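PDB 3KLJ: NAD(FAD)-dependent dehydrogenase, NirB-family (N-terminal domain) from Clostridium acetobutylicum, which uses bound FAD to pass electrons from NADH to rubredoxin, feeding the proteins that scavenge dioxygen in an obligate anaerobe. Local coordinates for residues S173-P181 / I203-F211; I315-S326 / M341-V352. All coordinates share one frame; numbering follows the deposited sequence.

Contact 1 (S173-P181 / I203-F211); sequences SIGIILEYP and IKIYTNSNF
Ile-174 and Ile-205 lie alongside each other and point the same way. In both, CG1 stands beside the backbone N (chi1 -60° and -56°), which gives the two side chains a matching course and lets CG1 of Ile-205 lie 4.1 Å from CB of Ile-174. The ends then find different neighbours: CD1 of Ile-174 meets CG2 of Ile-203 at 3.9 Å, while CD1 of Ile-205 reaches CG of Pro-181, also at 3.9 Å. The other branch of Ile-205, CG2, receives CD1 of Ile-176 at 3.8 Å.

Backbone bonds of Ile-174 bracket Ile-205, as a parallel bridge requires: Ile-174 N donates to Lys-204 O (2.8 Å) and Ile-174 O accepts from Tyr-206 N (2.6 Å). These strands, joined through helix 188-199, form a beta-alpha-beta unit at the edge of the Rossmann-type sheet of the NADH-binding domain; strand 149-152 flanks 172-175 on its other side.

Past the strands the pairing continues at Asn-208. Its N bonds to Leu-178 O at 2.8 Å, standing 48° above the carbonyl plane, and its OD1 rests 3.4 Å from CA of Glu-179, whose carboxylate forms a salt bridge with Arg-188.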
loop_
_atom_site.group_PDB
_atom_site.type_symbol
_atom_site.label_atom_id
_atom_site.label_comp_id
_atom_site.label_asym_id
_atom_site.label_seq_id
_atom_site.Cartn_x
_atom_site.Cartn_y
_atom_site.Cartn_z
ATOM N N SER A 173 -4.293 -21.518 0.604
ATOM C CA SER A 173 -5.626 -21.129 0.166
ATOM C C SER A 173 -6.073 -19.876 0.919
ATOM O O SER A 173 -5.450 -19.474 1.919
ATOM C CB SER A 173 -6.628 -22.291 0.312
ATOM O OG SER A 173 -6.860 -22.632 1.668
ATOM N N ILE A 174 -7.130 -19.241 0.424
ATOM C CA ILE A 174 -7.601 -17.983 0.990
ATOM C C ILE A 174 -8.998 -18.160 1.573
ATOM O O ILE A 174 -9.811 -18.906 1.029
ATOM C CB ILE A 174 -7.605 -16.867 -0.082
ATOM C CG1 ILE A 174 -6.190 -16.648 -0.623
ATOM C CG2 ILE A 174 -8.189 -15.553 0.464
ATOM C CD1 ILE A 174 -6.143 -15.912 -1.984
ATOM N N GLY A 175 -9.264 -17.469 2.677
ATOM C CA GLY A 175 -10.602 -17.400 3.249
ATOM C C GLY A 175 -11.073 -15.960 3.304
ATOM O O GLY A 175 -10.349 -15.081 3.780
ATOM N N ILE A 176 -12.275 -15.713 2.788
ATOM C CA ILE A 176 -12.882 -14.374 2.787
ATOM C C ILE A 176 -14.288 -14.467 3.379
ATOM O O ILE A 176 -14.901 -15.535 3.343
ATOM C CB ILE A 176 -12.919 -13.723 1.354
ATOM C CG1 ILE A 176 -13.857 -14.487 0.407
ATOM C CG2 ILE A 176 -11.523 -13.632 0.755
ATOM C CD1 ILE A 176 -14.012 -13.838 -0.968
ATOM N N ILE A 177 -14.802 -13.367 3.921
ATOM C CA ILE A 177 -16.147 -13.377 4.513
ATOM C C ILE A 177 -17.293 -13.050 3.525
ATOM O O ILE A 177 -18.444 -13.429 3.762
ATOM C CB ILE A 177 -16.244 -12.515 5.809
ATOM C CG1 ILE A 177 -15.974 -11.032 5.521
ATOM C CG2 ILE A 177 -15.315 -13.084 6.929
ATOM C CD1 ILE A 177 -15.950 -10.147 6.772
ATOM N N LEU A 178 -16.975 -12.357 2.432
ATOM C CA LEU A 178 -17.965 -12.045 1.398
ATOM C C LEU A 178 -18.030 -13.146 0.341
ATOM O O LEU A 178 -17.313 -14.153 0.440
ATOM C CB LEU A 178 -17.673 -10.685 0.741
ATOM C CG LEU A 178 -17.609 -9.440 1.640
ATOM C CD1 LEU A 178 -17.349 -8.188 0.806
ATOM C CD2 LEU A 178 -18.875 -9.271 2.476
ATOM N N GLU A 179 -18.902 -12.958 -0.655
ATOM C CA GLU A 179 -19.121 -13.953 -1.700
ATOM C C GLU A 179 -17.994 -13.982 -2.732
ATOM O O GLU A 179 -17.756 -15.012 -3.356
ATOM C CB GLU A 179 -20.466 -13.719 -2.405
ATOM C CG GLU A 179 -20.999 -14.953 -3.150
ATOM C CD GLU A 179 -22.228 -14.665 -3.997
ATOM O OE1 GLU A 179 -22.669 -13.501 -4.040
ATOM O OE2 GLU A 179 -22.768 -15.613 -4.614
ATOM N N TYR A 180 -17.308 -12.856 -2.916
ATOM C CA TYR A 180 -16.323 -12.744 -3.985
ATOM C C TYR A 180 -15.136 -11.886 -3.559
ATOM O O TYR A 180 -15.289 -11.002 -2.713
ATOM C CB TYR A 180 -16.967 -12.154 -5.251
ATOM C CG TYR A 180 -17.602 -10.806 -5.024
ATOM C CD1 TYR A 180 -18.914 -10.705 -4.558
ATOM C CD2 TYR A 180 -16.889 -9.626 -5.265
ATOM C CE1 TYR A 180 -19.501 -9.473 -4.330
ATOM C CE2 TYR A 180 -17.472 -8.381 -5.046
ATOM C CZ TYR A 180 -18.779 -8.316 -4.572
ATOM O OH TYR A 180 -19.369 -7.094 -4.353
ATOM N N PRO A 181 -13.953 -12.126 -4.151
ATOM C CA PRO A 181 -12.807 -11.336 -3.692
ATOM C C PRO A 181 -12.770 -9.948 -4.345
ATOM O O PRO A 181 -13.457 -9.699 -5.352
ATOM C CB PRO A 181 -11.617 -12.168 -4.165
ATOM C CG PRO A 181 -12.119 -12.780 -5.475
ATOM C CD PRO A 181 -13.571 -13.092 -5.202
ATOM N N ILE A 203 -5.349 -21.590 -6.947
ATOM C CA ILE A 203 -5.516 -20.692 -5.802
ATOM C C ILE A 203 -6.980 -20.743 -5.351
ATOM O O ILE A 203 -7.854 -20.122 -5.960
ATOM C CB ILE A 203 -5.010 -19.244 -6.102
ATOM C CG1 ILE A 203 -3.501 -19.262 -6.362
ATOM C CG2 ILE A 203 -5.306 -18.290 -4.932
ATOM C CD1 ILE A 203 -2.915 -17.921 -6.747
ATOM N N LYS A 204 -7.242 -21.520 -4.303
ATOM C CA LYS A 204 -8.591 -21.677 -3.770
ATOM C C LYS A 204 -8.976 -20.533 -2.843
ATOM O O LYS A 204 -8.174 -20.089 -2.015
ATOM C CB LYS A 204 -8.762 -23.038 -3.074
ATOM C CG LYS A 204 -9.615 -23.003 -1.802
ATOM C CD LYS A 204 -10.774 -23.991 -1.815
ATOM C CE LYS A 204 -12.029 -23.355 -2.419
ATOM N NZ LYS A 204 -13.282 -24.043 -1.970
ATOM N N ILE A 205 -10.200 -20.041 -3.008
ATOM C CA ILE A 205 -10.746 -19.019 -2.120
ATOM C C ILE A 205 -12.022 -19.540 -1.471
ATOM O O ILE A 205 -13.005 -19.857 -2.160
ATOM C CB ILE A 205 -11.027 -17.664 -2.833
ATOM C CG1 ILE A 205 -9.760 -17.126 -3.512
ATOM C CG2 ILE A 205 -11.557 -16.650 -1.816
ATOM C CD1 ILE A 205 -9.951 -15.845 -4.350
ATOM N N TYR A 206 -11.993 -19.644 -0.145
ATOM C CA TYR A 206 -13.177 -20.018 0.613
ATOM C C TYR A 206 -14.008 -18.764 0.802
ATOM O O TYR A 206 -13.552 -17.800 1.421
ATOM C CB TYR A 206 -12.799 -20.610 1.968
ATOM C CG TYR A 206 -12.110 -21.953 1.897
ATOM C CD1 TYR A 206 -12.848 -23.137 1.888
ATOM C CD2 TYR A 206 -10.721 -22.040 1.846
ATOM C CE1 TYR A 206 -12.210 -24.383 1.832
ATOM C CE2 TYR A 206 -10.077 -23.268 1.789
ATOM C CZ TYR A 206 -10.820 -24.433 1.785
ATOM O OH TYR A 206 -10.163 -25.641 1.727
ATOM N N THR A 207 -15.220 -18.779 0.260
ATOM C CA THR A 207 -16.078 -17.598 0.286
ATOM C C THR A 207 -17.139 -17.732 1.352
ATOM O O THR A 207 -17.468 -18.844 1.764
ATOM C CB THR A 207 -16.744 -17.329 -1.090
ATOM O OG1 THR A 207 -17.535 -18.466 -1.466
ATOM C CG2 THR A 207 -15.686 -17.074 -2.137
ATOM N N ASN A 208 -17.670 -16.594 1.796
ATOM C CA ASN A 208 -18.671 -16.555 2.860
ATOM C C ASN A 208 -18.242 -17.386 4.067
ATOM O O ASN A 208 -19.013 -18.199 4.582
ATOM C CB ASN A 208 -20.038 -17.021 2.327
ATOM C CG ASN A 208 -20.588 -16.096 1.259
ATOM O OD1 ASN A 208 -20.569 -16.417 0.066
ATOM N ND2 ASN A 208 -21.065 -14.930 1.681
ATOM N N SER A 209 -17.001 -17.182 4.506
ATOM C CA SER A 209 -16.396 -18.054 5.520
ATOM C C SER A 209 -16.831 -17.720 6.933
ATOM O O SER A 209 -16.980 -16.549 7.285
ATOM C CB SER A 209 -14.867 -17.999 5.443
ATOM O OG SER A 209 -14.410 -18.305 4.137
ATOM N N ASN A 210 -17.041 -18.767 7.729
ATOM C CA ASN A 210 -17.121 -18.654 9.182
ATOM C C ASN A 210 -15.905 -19.372 9.761
ATOM O O ASN A 210 -15.835 -20.609 9.749
ATOM C CB ASN A 210 -18.428 -19.258 9.725
ATOM C CG ASN A 210 -18.619 -19.018 11.227
ATOM O OD1 ASN A 210 -17.736 -18.496 11.918
ATOM N ND2 ASN A 210 -19.783 -19.409 11.736
ATOM N N PHE A 211 -14.940 -18.585 10.241
ATOM C CA PHE A 211 -13.647 -19.119 10.675
ATOM C C PHE A 211 -13.710 -20.010 11.917
ATOM O O PHE A 211 -12.827 -20.847 12.115
ATOM C CB PHE A 211 -12.615 -17.996 10.834
ATOM C CG PHE A 211 -12.377 -17.228 9.566
ATOM C CD1 PHE A 211 -12.622 -15.863 9.507
ATOM C CD2 PHE A 211 -11.946 -17.884 8.411
ATOM C CE1 PHE A 211 -12.415 -15.157 8.323
ATOM C CE2 PHE A 211 -11.749 -17.187 7.216
ATOM C CZ PHE A 211 -11.984 -15.827 7.172
#

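Contact 2 (I315-S326 / M341-V352)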
loop_
_atom_site.group_PDB
_atom_site.type_symbol
_atom_site.label_atom_id
_atom_site.label_comp_id
_atom_site.label_asym_id
_atom_site.label_seq_id
_atom_site.Cartn_x
_atom_site.Cartn_y
_atom_site.Cartn_z
ATOM N N ILE A 315 -7.256 -3.613 -13.919
ATOM C CA ILE A 315 -7.290 -2.182 -13.641
ATOM C C ILE A 315 -8.702 -1.764 -13.237
ATOM O O ILE A 315 -9.690 -2.141 -13.879
ATOM C CB ILE A 315 -6.684 -1.260 -14.776
ATOM C CG1 ILE A 315 -7.758 -0.616 -15.635
ATOM C CG2 ILE A 315 -5.615 -1.971 -15.640
ATOM C CD1 ILE A 315 -8.070 0.778 -15.215
ATOM N N SER A 316 -8.779 -0.997 -12.156
ATOM C CA SER A 316 -10.051 -0.577 -11.595
ATOM C C SER A 316 -10.016 0.919 -11.371
ATOM O O SER A 316 -9.020 1.446 -10.868
ATOM C CB SER A 316 -10.330 -1.316 -10.279
ATOM O OG SER A 316 -11.562 -0.891 -9.724
ATOM N N CYS A 317 -11.116 1.585 -11.720
ATOM C CA CYS A 317 -11.175 3.044 -11.673
ATOM C C CYS A 317 -12.496 3.562 -11.131
ATOM O O CYS A 317 -13.562 3.142 -11.565
ATOM C CB CYS A 317 -10.923 3.637 -13.060
ATOM S SG CYS A 317 -10.808 5.447 -13.075
ATOM N N GLY A 318 -12.403 4.494 -10.189
ATOM C CA GLY A 318 -13.577 5.127 -9.601
ATOM C C GLY A 318 -14.252 4.239 -8.582
ATOM O O GLY A 318 -13.833 3.101 -8.367
ATOM N N ASP A 319 -15.304 4.770 -7.962
ATOM C CA ASP A 319 -16.043 4.078 -6.909
ATOM C C ASP A 319 -16.886 2.923 -7.458
ATOM O O ASP A 319 -18.067 3.093 -7.759
ATOM C CB ASP A 319 -16.918 5.084 -6.142
ATOM C CG ASP A 319 -17.769 4.431 -5.060
ATOM O OD1 ASP A 319 -17.259 3.549 -4.330
ATOM O OD2 ASP A 319 -18.953 4.813 -4.931
ATOM N N ILE A 320 -16.261 1.753 -7.586
ATOM C CA ILE A 320 -16.950 0.534 -8.027
ATOM C C ILE A 320 -17.866 -0.028 -6.931
ATOM O O ILE A 320 -19.007 -0.411 -7.202
ATOM C CB ILE A 320 -15.950 -0.575 -8.480
ATOM C CG1 ILE A 320 -15.123 -0.132 -9.694
ATOM C CG2 ILE A 320 -16.677 -1.875 -8.801
ATOM C CD1 ILE A 320 -15.838 -0.248 -11.047
ATOM N N GLU A 321 -17.370 -0.072 -5.697
ATOM C CA GLU A 321 -18.065 -0.787 -4.616
ATOM C C GLU A 321 -19.486 -0.284 -4.314
ATOM O O GLU A 321 -20.410 -1.089 -4.161
ATOM C CB GLU A 321 -17.221 -0.804 -3.338
ATOM C CG GLU A 321 -17.770 -1.730 -2.255
ATOM C CD GLU A 321 -16.945 -1.727 -0.979
ATOM O OE1 GLU A 321 -17.170 -2.624 -0.139
ATOM O OE2 GLU A 321 -16.079 -0.838 -0.812
ATOM N N ASN A 322 -19.657 1.032 -4.226
ATOM C CA ASN A 322 -20.955 1.607 -3.864
ATOM C C ASN A 322 -21.588 2.435 -4.987
ATOM O O ASN A 322 -22.438 3.294 -4.737
ATOM C CB ASN A 322 -20.830 2.455 -2.593
ATOM C CG ASN A 322 -20.271 1.675 -1.417
ATOM O OD1 ASN A 322 -19.411 2.173 -0.690
ATOM N ND2 ASN A 322 -20.761 0.449 -1.220
ATOM N N ASN A 323 -21.179 2.169 -6.223
ATOM C CA ASN A 323 -21.671 2.948 -7.353
ATOM C C ASN A 323 -23.172 2.801 -7.557
ATOM O O ASN A 323 -23.712 1.689 -7.514
ATOM C CB ASN A 323 -20.926 2.594 -8.637
ATOM C CG ASN A 323 -20.856 3.760 -9.605
ATOM O OD1 ASN A 323 -21.858 4.144 -10.209
ATOM N ND2 ASN A 323 -19.667 4.335 -9.754
ATOM N N LYS A 324 -23.838 3.939 -7.736
ATOM C CA LYS A 324 -25.233 3.984 -8.156
ATOM C C LYS A 324 -25.270 4.575 -9.566
ATOM O O LYS A 324 -25.503 5.775 -9.736
ATOM C CB LYS A 324 -26.079 4.818 -7.187
ATOM C CG LYS A 324 -26.252 4.198 -5.804
ATOM C CD LYS A 324 -27.236 3.024 -5.800
ATOM C CE LYS A 324 -28.682 3.500 -5.674
ATOM N NZ LYS A 324 -29.600 2.417 -5.206
ATOM N N PRO A 325 -25.027 3.730 -10.584
ATOM C CA PRO A 325 -24.965 4.228 -11.948
ATOM C C PRO A 325 -26.343 4.307 -12.593
ATOM O O PRO A 325 -27.284 3.641 -12.142
ATOM C CB PRO A 325 -24.108 3.179 -12.660
ATOM C CG PRO A 325 -24.339 1.915 -11.901
ATOM C CD PRO A 325 -24.845 2.266 -10.527
ATOM N N SER A 326 -26.449 5.125 -13.635
ATOM C CA SER A 326 -27.656 5.190 -14.449
ATOM C C SER A 326 -27.702 4.008 -15.413
ATOM O O SER A 326 -28.783 3.514 -15.738
ATOM C CB SER A 326 -27.732 6.518 -15.213
ATOM O OG SER A 326 -26.473 6.876 -15.754
ATOM N N MET A 341 -19.477 1.576 -15.777
ATOM C CA MET A 341 -20.605 2.183 -15.065
ATOM C C MET A 341 -20.761 3.655 -15.433
ATOM O O MET A 341 -19.805 4.435 -15.362
ATOM C CB MET A 341 -20.447 2.008 -13.552
ATOM C CG MET A 341 -20.324 0.556 -13.120
ATOM S SD MET A 341 -20.115 0.303 -11.344
ATOM C CE MET A 341 -20.286 -1.477 -11.244
ATOM N N LEU A 342 -21.970 4.024 -15.847
ATOM C CA LEU A 342 -22.231 5.369 -16.339
ATOM C C LEU A 342 -22.954 6.241 -15.334
ATOM O O LEU A 342 -23.800 5.772 -14.573
ATOM C CB LEU A 342 -23.033 5.328 -17.645
ATOM C CG LEU A 342 -22.225 5.221 -18.933
ATOM C CD1 LEU A 342 -21.637 3.826 -19.116
ATOM C CD2 LEU A 342 -23.089 5.600 -20.119
ATOM N N LYS A 343 -22.599 7.519 -15.342
ATOM C CA LYS A 343 -23.371 8.543 -14.659
ATOM C C LYS A 343 -23.779 9.546 -15.721
ATOM O O LYS A 343 -22.995 10.422 -16.100
ATOM C CB LYS A 343 -22.550 9.194 -13.547
ATOM C CG LYS A 343 -23.390 9.838 -12.453
ATOM C CD LYS A 343 -22.837 9.512 -11.067
ATOM C CE LYS A 343 -23.141 8.069 -10.672
ATOM N NZ LYS A 343 -22.350 7.626 -9.492
ATOM N N GLU A 344 -25.006 9.380 -16.215
ATOM C CA GLU A 344 -25.543 10.153 -17.339
ATOM C C GLU A 344 -24.850 9.746 -18.640
ATOM O O GLU A 344 -25.001 8.608 -19.102
ATOM C CB GLU A 344 -25.430 11.672 -17.105
ATOM C CG GLU A 344 -26.233 12.230 -15.935
ATOM C CD GLU A 344 -27.733 12.137 -16.146
ATOM O OE1 GLU A 344 -28.308 11.068 -15.846
ATOM O OE2 GLU A 344 -28.336 13.137 -16.599
ATOM N N ASN A 345 -24.092 10.679 -19.218
ATOM C CA ASN A 345 -23.351 10.395 -20.442
ATOM C C ASN A 345 -21.840 10.350 -20.203
ATOM O O ASN A 345 -21.032 10.506 -21.127
ATOM C CB ASN A 345 -23.742 11.376 -21.548
ATOM C CG ASN A 345 -25.192 11.226 -21.960
ATOM O OD1 ASN A 345 -26.098 11.356 -21.137
ATOM N ND2 ASN A 345 -25.421 10.940 -23.236
ATOM N N LYS A 346 -21.473 10.098 -18.950
ATOM C CA LYS A 346 -20.079 10.017 -18.543
ATOM C C LYS A 346 -19.794 8.646 -17.950
ATOM O O LYS A 346 -20.673 8.036 -17.348
ATOM C CB LYS A 346 -19.763 11.120 -17.529
ATOM C CG LYS A 346 -20.117 12.519 -18.032
ATOM C CD LYS A 346 -19.354 13.604 -17.304
ATOM C CE LYS A 346 -19.380 14.899 -18.098
ATOM N NZ LYS A 346 -18.461 15.927 -17.539
ATOM N N ILE A 347 -18.575 8.150 -18.142
ATOM C CA ILE A 347 -18.154 6.944 -17.446
ATOM C C ILE A 347 -17.669 7.366 -16.057
ATOM O O ILE A 347 -16.723 8.154 -15.934
ATOM C CB ILE A 347 -17.059 6.168 -18.205
ATOM C CG1 ILE A 347 -17.513 5.842 -19.632
ATOM C CG2 ILE A 347 -16.692 4.894 -17.449
ATOM C CD1 ILE A 347 -16.429 5.226 -20.495
ATOM N N ASP A 348 -18.345 6.860 -15.028
ATOM C CA ASP A 348 -18.042 7.190 -13.638
ATOM C C ASP A 348 -17.097 6.172 -13.008
ATOM O O ASP A 348 -16.285 6.517 -12.150
ATOM C CB ASP A 348 -19.334 7.260 -12.813
ATOM C CG ASP A 348 -19.100 7.749 -11.385
ATOM O OD1 ASP A 348 -18.625 8.885 -11.214
ATOM O OD2 ASP A 348 -19.398 6.998 -10.435
ATOM N N ALA A 349 -17.218 4.917 -13.425
ATOM C CA ALA A 349 -16.400 3.843 -12.874
ATOM C C ALA A 349 -16.296 2.692 -13.851
ATOM O O ALA A 349 -17.219 2.429 -14.630
ATOM C CB ALA A 349 -16.958 3.357 -11.547
ATOM N N ALA A 350 -15.154 2.016 -13.813
ATOM C CA ALA A 350 -14.903 0.884 -14.691
ATOM C C ALA A 350 -13.820 -0.006 -14.120
ATOM O O ALA A 350 -12.901 0.477 -13.437
ATOM C CB ALA A 350 -14.500 1.362 -16.070
ATOM N N ALA A 351 -13.919 -1.297 -14.421
ATOM C CA ALA A 351 -12.843 -2.227 -14.137
ATOM C C ALA A 351 -12.691 -3.205 -15.287
ATOM O O ALA A 351 -13.675 -3.594 -15.924
ATOM C CB ALA A 351 -13.101 -2.976 -12.804
ATOM N N VAL A 352 -11.463 -3.603 -15.558
ATOM C CA VAL A 352 -11.187 -4.579 -16.607
ATOM C C VAL A 352 -10.185 -5.572 -16.059
ATOM O O VAL A 352 -9.153 -5.186 -15.477
ATOM C CB VAL A 352 -10.610 -3.933 -17.899
ATOM C CG1 VAL A 352 -10.371 -4.983 -18.981
ATOM C CG2 VAL A 352 -11.542 -2.874 -18.448
HETATM O O HOH W 1 -22.533 6.285 -7.374
#
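The amide of Asn-323 and the carboxylate of Asp-348 meet with their planes 63° apart. Asn-323 ND2 donates to Asp-348 OD2 at 2.8 Å, arriving on the anti side and close to the carboxylate plane, while Lys-343 NZ approaches the same oxygen from above that plane, in a salt bridge of 3.2 Å. ND2 also donates to Asp-319 O, which lies nearly in the amide plane, so two acceptors hold the rotation of the amide. The CG of Asn-323 lies roughly opposite its backbone N (chi1 -151°), which brings ND2 to Asp-348.

Here the loop 318-326, which leaves an antiparallel sheet of the C-terminal domain, folds back against strands 341-343 and 346-352. Strand 315-317 pairs with 346-352 at 171°, through reciprocal backbone bonds of Ile-315 with Val-352 and of Cys-317 with Ala-350. A classic beta bulge sets two residues, Asp-348 and Ala-349, against the single Met-341, whose O accepts from both of their backbone N atoms.

Apolar groups fill in beside it. CB of Asn-323 touches SD of Met-341 at 3.6 Å as the two side chains pass in opposite directions, and CD1 of Ile-320 lies 3.8 Å from CB of Ala-349. Where the loop ends, Ser-326 N donates to Leu-342 O (2.9 Å), and Ser-326 OG accepts from Glu-344 N at 2.9 Å.

Overall arrangement
Contacts 1 and 2 share no strand and follow one another along the chain; their centres are 25 Å apart, and their nearest atoms, about 6 Å apart, do not touch. Both are partly buried and clear of the flavin, the side chains of Ile-174 and Ile-315 lying about 14 and 13 Å from FAD; in each, buried aliphatic residues give way to exposed loop residues. In contact 1 parallel neighbours, one the edge strand of the NADH-binding domain, pair directly, the chain between them passing through a helix. Contact 2 joins antiparallel strands, 346-353 being central in its sheet. Branched aliphatic side chains fill contact 1, whereas contact 2 combines alanine-lined strands with an amide-carboxylate-lysine network.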